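Putative flavoprotein decarboxylase (Streptomyces olivoviridis, PDB 6JLS) acts as an FMN-dependent cysteine decarboxylase in the biosynthesis of thioviridamide. Local coordinates at residues Ile113-Asn116 / Ile117-Ile121; Val72-Asp75 / Glu76-Trp79; Val87-Ala90 / Ala91-Ala95. All blocks are in the same frame, centred on the assembly; numbering follows the deposited sequence.

Contact 1 of 3, residues Ile113-Asn116 / Ile117-Ile121; sequences ICDN and IVTQI. With FMN (flavin mononucleotide), chain B.
The loop 113-116 runs into helix 117-124 through N116, and the backbone bond from Q120 N to N116 O (2.9 Å, 156°) closes the first helical turn. The N116 side chain turns back to the helix start: with CG between its own N and carbonyl carbon (chi1 55°), OD1 meets T119 N at 2.9 Å in an almost straight bond (171°). T119 comes across N116 at about a right angle. Its OG1 lies 2.7 Å from N116 OD1 and 2.9 Å from N116 O, and its single proton could go to either. This is an N-cap asparagine at a helix start that reaches the cofactor site of the flavoprotein fold. Just upstream, C114 O accepts a hydrogen bond from the FMN ribityl hydroxyl O3' at 2.6 Å; the same FMN is also hydrogen-bonded to T102 and T105 of a second subunit. Q120 passes close to the loop, its CG 3.5 Å from C114 O, then extends so that its carboxamide borders the ribityl chain, NE2 lying 3.2 Å from FMN C3'. H86 fixes the other end of that amide by bonding OE1, and D115 sends its carboxylate to a salt bridge with K108.

Contact 2 of 3, residues Val72-Asp75 / Glu76-Trp79; sequences VLTD and ETVW
T74, D75 and E76 meet where strand 72-73 gives way to helix 75-81, a beta-alpha junction at an outermost strand, within this chain, of the parallel Rossmann-like sheet, with T74 as the helix N-cap. At chi1 66° the T74 hydroxyl faces the helix start, where OG1 accepts from T77 N at 3.2 Å, nearly straight at 169°. The T74 and T77 side chains cross at about a right angle, and T77 OG1 adds a weak hydrogen bond to T74 OG1 over 3.3 Å. A water 2.8 Å from T74 OG1 makes a further hydrogen bond, so three partners gather round this one oxygen. The same water gives a weak bond to E76 OE2 at 2.7 Å and ties the cap to the second residue of the helix.

E76 reaches it because its chain bends at chi2 (86°), bringing the carboxylate back beside the start of the helix. Its OE1 rests 3.5 Å from D75 CB. D75 sends its own carboxylate elsewhere, to the backbone of I117, and its side chain packs on P53. D75 OD1 and E76 OE1 stand 5.0 Å apart; the amide groups at the helix N-terminus would be expected to ease the proximity of these like charges.

The backbone continues the turn with bonds from V78 N to T74 O and from W79 N to D75 O. One turn on from D75, W79 O accepts from N62 of a fourth subunit. On the buried side L73, bonded to V49 and L51 in the sheet, slants across V78, its methyl CD2 3.9 Å from V78 CG2.

Contact 3 of 3, residues Val87-Ala90 / Ala91-Ala95; sequences VRIA and AESDA
The guanidinium of R88 and the carboxylate of E92, one helical turn apart, do not stack: their planes are 48° apart and neither has its face against the other, while NE and OE2 stay 4.9 Å from each other, so opposite charges lie near without a salt bridge. What E92 meets is the aliphatic part of R88. One carboxylate oxygen, OE2, makes the approach, 3.2 Å from R88 CG and close to CD. The two chains lie side by side and point the same way; with R88 bent at chi3 (-47°), its guanidinium ends farther from OE2 than CG and CD do. E92 CG lies 3.1 Å from R88 O, the same oxygen that accepts from E92 N (3.0 Å).

Helix 85-91 runs out about here. A91 N still bonds V87 O in the regular i to i+4 pattern, but S93 N turns to A90 O at 3.2 Å, an i to i+3 bond whose donor sits above the carbonyl plane (65° out of it). I89 O is taken instead by the serine side chain, S93 OG donating to it at 2.6 Å. The same hydroxyl bonds T20 OG1 and thus joins the helix end to strand 18-23. Beyond it D94 pairs with T18 and A95 with T20, carrying the chain into strand 95-101, whose start packs on A192 of helix 182-193, while I89 leans on S71 ahead of strand 72-73.

The three contacts follow in series along one chain, yet each touches the other two. Contacts 1 and 2, with centres about 12 Å apart, are joined by a probable hydrogen bond from I117 N to D75 OD2 (3.1 Å) and by I117 CG1 against V78 CG2 (3.7 Å), so two helix starts are tied together. Contact 3 meets contact 2 through I89 CD1 and L73 CD1 (3.8 Å) and contact 1 through A90 CB and I121 O (3.5 Å). Contact 1 borders FMN directly; the V78 side chain in contact 2 lies about 5 Å, and that of V87 in contact 3 about 6 Å, nearest atoms, from a bound FMN.

Contact 1 of 3, residues Ile113-Asn116 / Ile117-Ile121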
# COMPACT_ATOMS: atom_id res chain seq x y z
N ILE A 113 28.58 -15.80 -9.59
CA ILE A 113 27.72 -14.74 -9.06
C ILE A 113 26.43 -15.37 -8.55
O ILE A 113 25.41 -15.40 -9.25
CB ILE A 113 27.46 -13.64 -10.09
CG1 ILE A 113 28.79 -13.09 -10.62
CG2 ILE A 113 26.58 -12.52 -9.51
CD1 ILE A 113 28.64 -12.24 -11.86
N CYS A 114 26.44 -15.83 -7.29
CA CYS A 114 25.26 -16.45 -6.69
C CYS A 114 24.42 -15.40 -5.96
O CYS A 114 24.49 -15.26 -4.74
CB CYS A 114 25.67 -17.57 -5.75
SG CYS A 114 27.03 -17.08 -4.68
N ASP A 115 23.60 -14.68 -6.71
CA ASP A 115 22.80 -13.61 -6.14
C ASP A 115 21.36 -14.02 -5.79
O ASP A 115 20.59 -13.17 -5.35
CB ASP A 115 22.78 -12.41 -7.09
CG ASP A 115 22.02 -12.68 -8.38
OD1 ASP A 115 21.65 -13.85 -8.63
OD2 ASP A 115 21.80 -11.73 -9.15
N ASN A 116 20.98 -15.28 -6.01
CA ASN A 116 19.70 -15.79 -5.55
C ASN A 116 19.90 -17.17 -4.95
O ASN A 116 20.97 -17.78 -5.07
CB ASN A 116 18.64 -15.83 -6.67
CG ASN A 116 19.10 -16.63 -7.88
OD1 ASN A 116 19.89 -17.57 -7.78
ND2 ASN A 116 18.60 -16.24 -9.05
N ILE A 117 18.81 -17.67 -4.36
CA ILE A 117 18.82 -18.93 -3.63
C ILE A 117 19.18 -20.10 -4.55
O ILE A 117 19.89 -21.02 -4.13
CB ILE A 117 17.45 -19.12 -2.93
CG1 ILE A 117 17.57 -18.75 -1.45
CG2 ILE A 117 16.89 -20.51 -3.12
CD1 ILE A 117 17.94 -17.31 -1.21
N VAL A 118 18.72 -20.08 -5.80
CA VAL A 118 19.06 -21.18 -6.71
C VAL A 118 20.57 -21.24 -6.97
O VAL A 118 21.20 -22.30 -6.84
CB VAL A 118 18.25 -21.08 -8.02
CG1 VAL A 118 18.89 -21.97 -9.11
CG2 VAL A 118 16.80 -21.51 -7.78
N THR A 119 21.17 -20.10 -7.35
CA THR A 119 22.61 -20.10 -7.61
C THR A 119 23.42 -20.37 -6.35
O THR A 119 24.50 -20.97 -6.44
CB THR A 119 23.04 -18.77 -8.24
OG1 THR A 119 22.54 -17.68 -7.46
CG2 THR A 119 22.53 -18.67 -9.68
N GLN A 120 22.93 -19.94 -5.18
CA GLN A 120 23.63 -20.24 -3.94
C GLN A 120 23.60 -21.74 -3.63
O GLN A 120 24.58 -22.30 -3.14
CB GLN A 120 23.03 -19.46 -2.78
CG GLN A 120 23.39 -18.00 -2.78
CD GLN A 120 22.50 -17.23 -1.84
OE1 GLN A 120 22.32 -17.63 -0.69
NE2 GLN A 120 21.89 -16.15 -2.33
N ILE A 121 22.47 -22.40 -3.92
CA ILE A 121 22.39 -23.84 -3.70
C ILE A 121 23.40 -24.58 -4.57
O ILE A 121 24.10 -25.48 -4.10
CB ILE A 121 20.95 -24.34 -3.94
CG1 ILE A 121 20.07 -24.03 -2.71
CG2 ILE A 121 20.95 -25.84 -4.21
CD1 ILE A 121 18.56 -24.11 -3.01
N1 FMN B . 27.40 -15.36 0.71
C2 FMN B . 28.77 -15.24 0.79
O2 FMN B . 29.43 -15.11 -0.23
N3 FMN B . 29.39 -15.29 2.02
C4 FMN B . 28.65 -15.45 3.18
O4 FMN B . 29.21 -15.49 4.28
C4A FMN B . 27.27 -15.56 3.09
N5 FMN B . 26.52 -15.72 4.24
C5A FMN B . 25.15 -15.84 4.16
C6 FMN B . 24.42 -16.01 5.34
C7 FMN B . 23.04 -16.12 5.28
C7M FMN B . 22.27 -16.30 6.57
C8 FMN B . 22.37 -16.08 4.04
C8M FMN B . 20.87 -16.20 3.98
C9 FMN B . 23.11 -15.91 2.86
C9A FMN B . 24.50 -15.80 2.93
N10 FMN B . 25.26 -15.64 1.77
C10 FMN B . 26.64 -15.52 1.85
C1' FMN B . 24.59 -15.56 0.43
C2' FMN B . 24.51 -14.09 0.01
O2' FMN B . 23.72 -13.31 0.90
C3' FMN B . 23.96 -13.94 -1.41
O3' FMN B . 24.92 -14.45 -2.31
C4' FMN B . 23.67 -12.47 -1.69
O4' FMN B . 22.97 -12.26 -2.91
C5' FMN B . 24.95 -11.65 -1.70
O5' FMN B . 24.57 -10.35 -2.08
P FMN B . 25.62 -9.15 -2.13
O1P FMN B . 26.99 -9.70 -2.46
O2P FMN B . 25.21 -8.19 -3.23
O3P FMN B . 25.67 -8.46 -0.79

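Contact 2 of 3, residues Val72-Asp75 / Glu76-Trp79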
# COMPACT_ATOMS: atom_id res chain seq x y z
N VAL A 72 9.95 -26.18 -0.63
CA VAL A 72 9.86 -25.41 -1.87
C VAL A 72 10.35 -24.02 -1.51
O VAL A 72 9.70 -23.31 -0.73
CB VAL A 72 8.43 -25.36 -2.42
CG1 VAL A 72 8.38 -24.51 -3.68
CG2 VAL A 72 7.88 -26.76 -2.71
N LEU A 73 11.49 -23.63 -2.07
CA LEU A 73 12.23 -22.46 -1.62
C LEU A 73 12.20 -21.39 -2.69
O LEU A 73 12.49 -21.66 -3.86
CB LEU A 73 13.68 -22.80 -1.28
CG LEU A 73 13.93 -23.91 -0.26
CD1 LEU A 73 14.08 -25.24 -0.97
CD2 LEU A 73 15.17 -23.61 0.56
N THR A 74 11.86 -20.18 -2.28
CA THR A 74 12.10 -19.00 -3.08
C THR A 74 12.95 -18.03 -2.27
O THR A 74 13.17 -18.20 -1.07
CB THR A 74 10.79 -18.34 -3.48
OG1 THR A 74 10.16 -17.86 -2.29
CG2 THR A 74 9.89 -19.36 -4.16
N ASP A 75 13.43 -17.00 -2.96
CA ASP A 75 14.21 -15.98 -2.29
C ASP A 75 13.43 -15.33 -1.13
O ASP A 75 14.01 -15.05 -0.07
CB ASP A 75 14.68 -14.95 -3.32
CG ASP A 75 15.88 -15.46 -4.12
OD1 ASP A 75 15.70 -16.19 -5.11
OD2 ASP A 75 17.03 -15.16 -3.74
N GLU A 76 12.12 -15.11 -1.30
CA GLU A 76 11.32 -14.49 -0.25
C GLU A 76 11.09 -15.45 0.91
O GLU A 76 11.19 -15.05 2.08
CB GLU A 76 9.97 -14.02 -0.81
CG GLU A 76 10.06 -13.17 -2.08
CD GLU A 76 10.11 -14.01 -3.36
OE1 GLU A 76 11.19 -14.55 -3.71
OE2 GLU A 76 9.06 -14.13 -4.02
N THR A 77 10.78 -16.71 0.61
CA THR A 77 10.65 -17.74 1.63
C THR A 77 11.88 -17.80 2.53
O THR A 77 11.77 -17.78 3.76
CB THR A 77 10.40 -19.09 0.96
OG1 THR A 77 9.03 -19.16 0.55
CG2 THR A 77 10.72 -20.26 1.88
N VAL A 78 13.07 -17.87 1.93
CA VAL A 78 14.30 -18.00 2.70
C VAL A 78 14.60 -16.72 3.47
O VAL A 78 15.07 -16.78 4.61
CB VAL A 78 15.45 -18.39 1.75
CG1 VAL A 78 16.79 -18.37 2.46
CG2 VAL A 78 15.18 -19.78 1.16
N TRP A 79 14.32 -15.56 2.88
CA TRP A 79 14.59 -14.30 3.57
C TRP A 79 13.78 -14.21 4.85
O TRP A 79 14.34 -13.99 5.93
CB TRP A 79 14.29 -13.11 2.65
CG TRP A 79 14.26 -11.78 3.38
CD1 TRP A 79 15.33 -11.00 3.73
CD2 TRP A 79 13.09 -11.08 3.86
NE1 TRP A 79 14.90 -9.86 4.39
CE2 TRP A 79 13.54 -9.89 4.48
CE3 TRP A 79 11.72 -11.34 3.82
CZ2 TRP A 79 12.66 -8.97 5.06
CZ3 TRP A 79 10.84 -10.43 4.40
CH2 TRP A 79 11.32 -9.26 5.01
O HOH W 1 7.89 -16.36 -2.92

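Contact 3 of 3, residues Val87-Ala90 / Ala91-Ala95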
# COMPACT_ATOMS: atom_id res chain seq x y z
N VAL A 87 21.18 -23.61 2.11
CA VAL A 87 22.54 -24.14 2.14
C VAL A 87 22.59 -25.45 2.92
O VAL A 87 23.35 -26.37 2.58
CB VAL A 87 23.51 -23.09 2.72
CG1 VAL A 87 24.92 -23.66 2.85
CG2 VAL A 87 23.50 -21.83 1.86
N ARG A 88 21.76 -25.57 3.96
CA ARG A 88 21.58 -26.86 4.59
C ARG A 88 21.06 -27.89 3.59
O ARG A 88 21.52 -29.03 3.57
CB ARG A 88 20.62 -26.73 5.77
CG ARG A 88 20.66 -27.89 6.77
CD ARG A 88 19.50 -27.83 7.77
NE ARG A 88 19.32 -26.49 8.34
CZ ARG A 88 18.33 -25.67 8.02
NH1 ARG A 88 17.41 -26.04 7.13
NH2 ARG A 88 18.25 -24.46 8.58
N ILE A 89 20.13 -27.48 2.73
CA ILE A 89 19.55 -28.40 1.75
C ILE A 89 20.58 -28.78 0.69
O ILE A 89 20.64 -29.93 0.24
CB ILE A 89 18.27 -27.80 1.14
CG1 ILE A 89 17.10 -27.94 2.12
CG2 ILE A 89 17.94 -28.45 -0.18
CD1 ILE A 89 15.82 -27.33 1.62
N ALA A 90 21.40 -27.82 0.27
CA ALA A 90 22.50 -28.16 -0.63
C ALA A 90 23.39 -29.23 -0.03
O ALA A 90 23.72 -30.22 -0.68
CB ALA A 90 23.32 -26.92 -0.97
N ALA A 91 23.78 -29.05 1.24
CA ALA A 91 24.65 -30.02 1.90
C ALA A 91 24.00 -31.40 1.98
O ALA A 91 24.67 -32.41 1.77
CB ALA A 91 25.02 -29.54 3.30
N GLU A 92 22.69 -31.45 2.23
CA GLU A 92 21.94 -32.69 2.38
C GLU A 92 21.55 -33.34 1.06
O GLU A 92 20.88 -34.37 1.07
CB GLU A 92 20.69 -32.43 3.22
CG GLU A 92 20.99 -31.88 4.62
CD GLU A 92 19.75 -31.45 5.39
OE1 GLU A 92 18.62 -31.50 4.84
OE2 GLU A 92 19.91 -31.04 6.57
N SER A 93 21.94 -32.78 -0.08
CA SER A 93 21.48 -33.30 -1.36
C SER A 93 22.48 -34.30 -1.92
O SER A 93 23.69 -34.10 -1.82
CB SER A 93 21.27 -32.16 -2.35
OG SER A 93 20.28 -31.27 -1.91
N ASP A 94 21.96 -35.37 -2.52
CA ASP A 94 22.79 -36.29 -3.29
C ASP A 94 22.89 -35.92 -4.76
O ASP A 94 23.76 -36.43 -5.46
CB ASP A 94 22.26 -37.72 -3.16
CG ASP A 94 22.11 -38.14 -1.72
OD1 ASP A 94 23.08 -37.95 -0.94
OD2 ASP A 94 21.02 -38.64 -1.37
N ALA A 95 22.02 -35.03 -5.23
CA ALA A 95 22.18 -34.44 -6.54
C ALA A 95 21.35 -33.17 -6.59
O ALA A 95 20.32 -33.07 -5.92
CB ALA A 95 21.75 -35.39 -7.66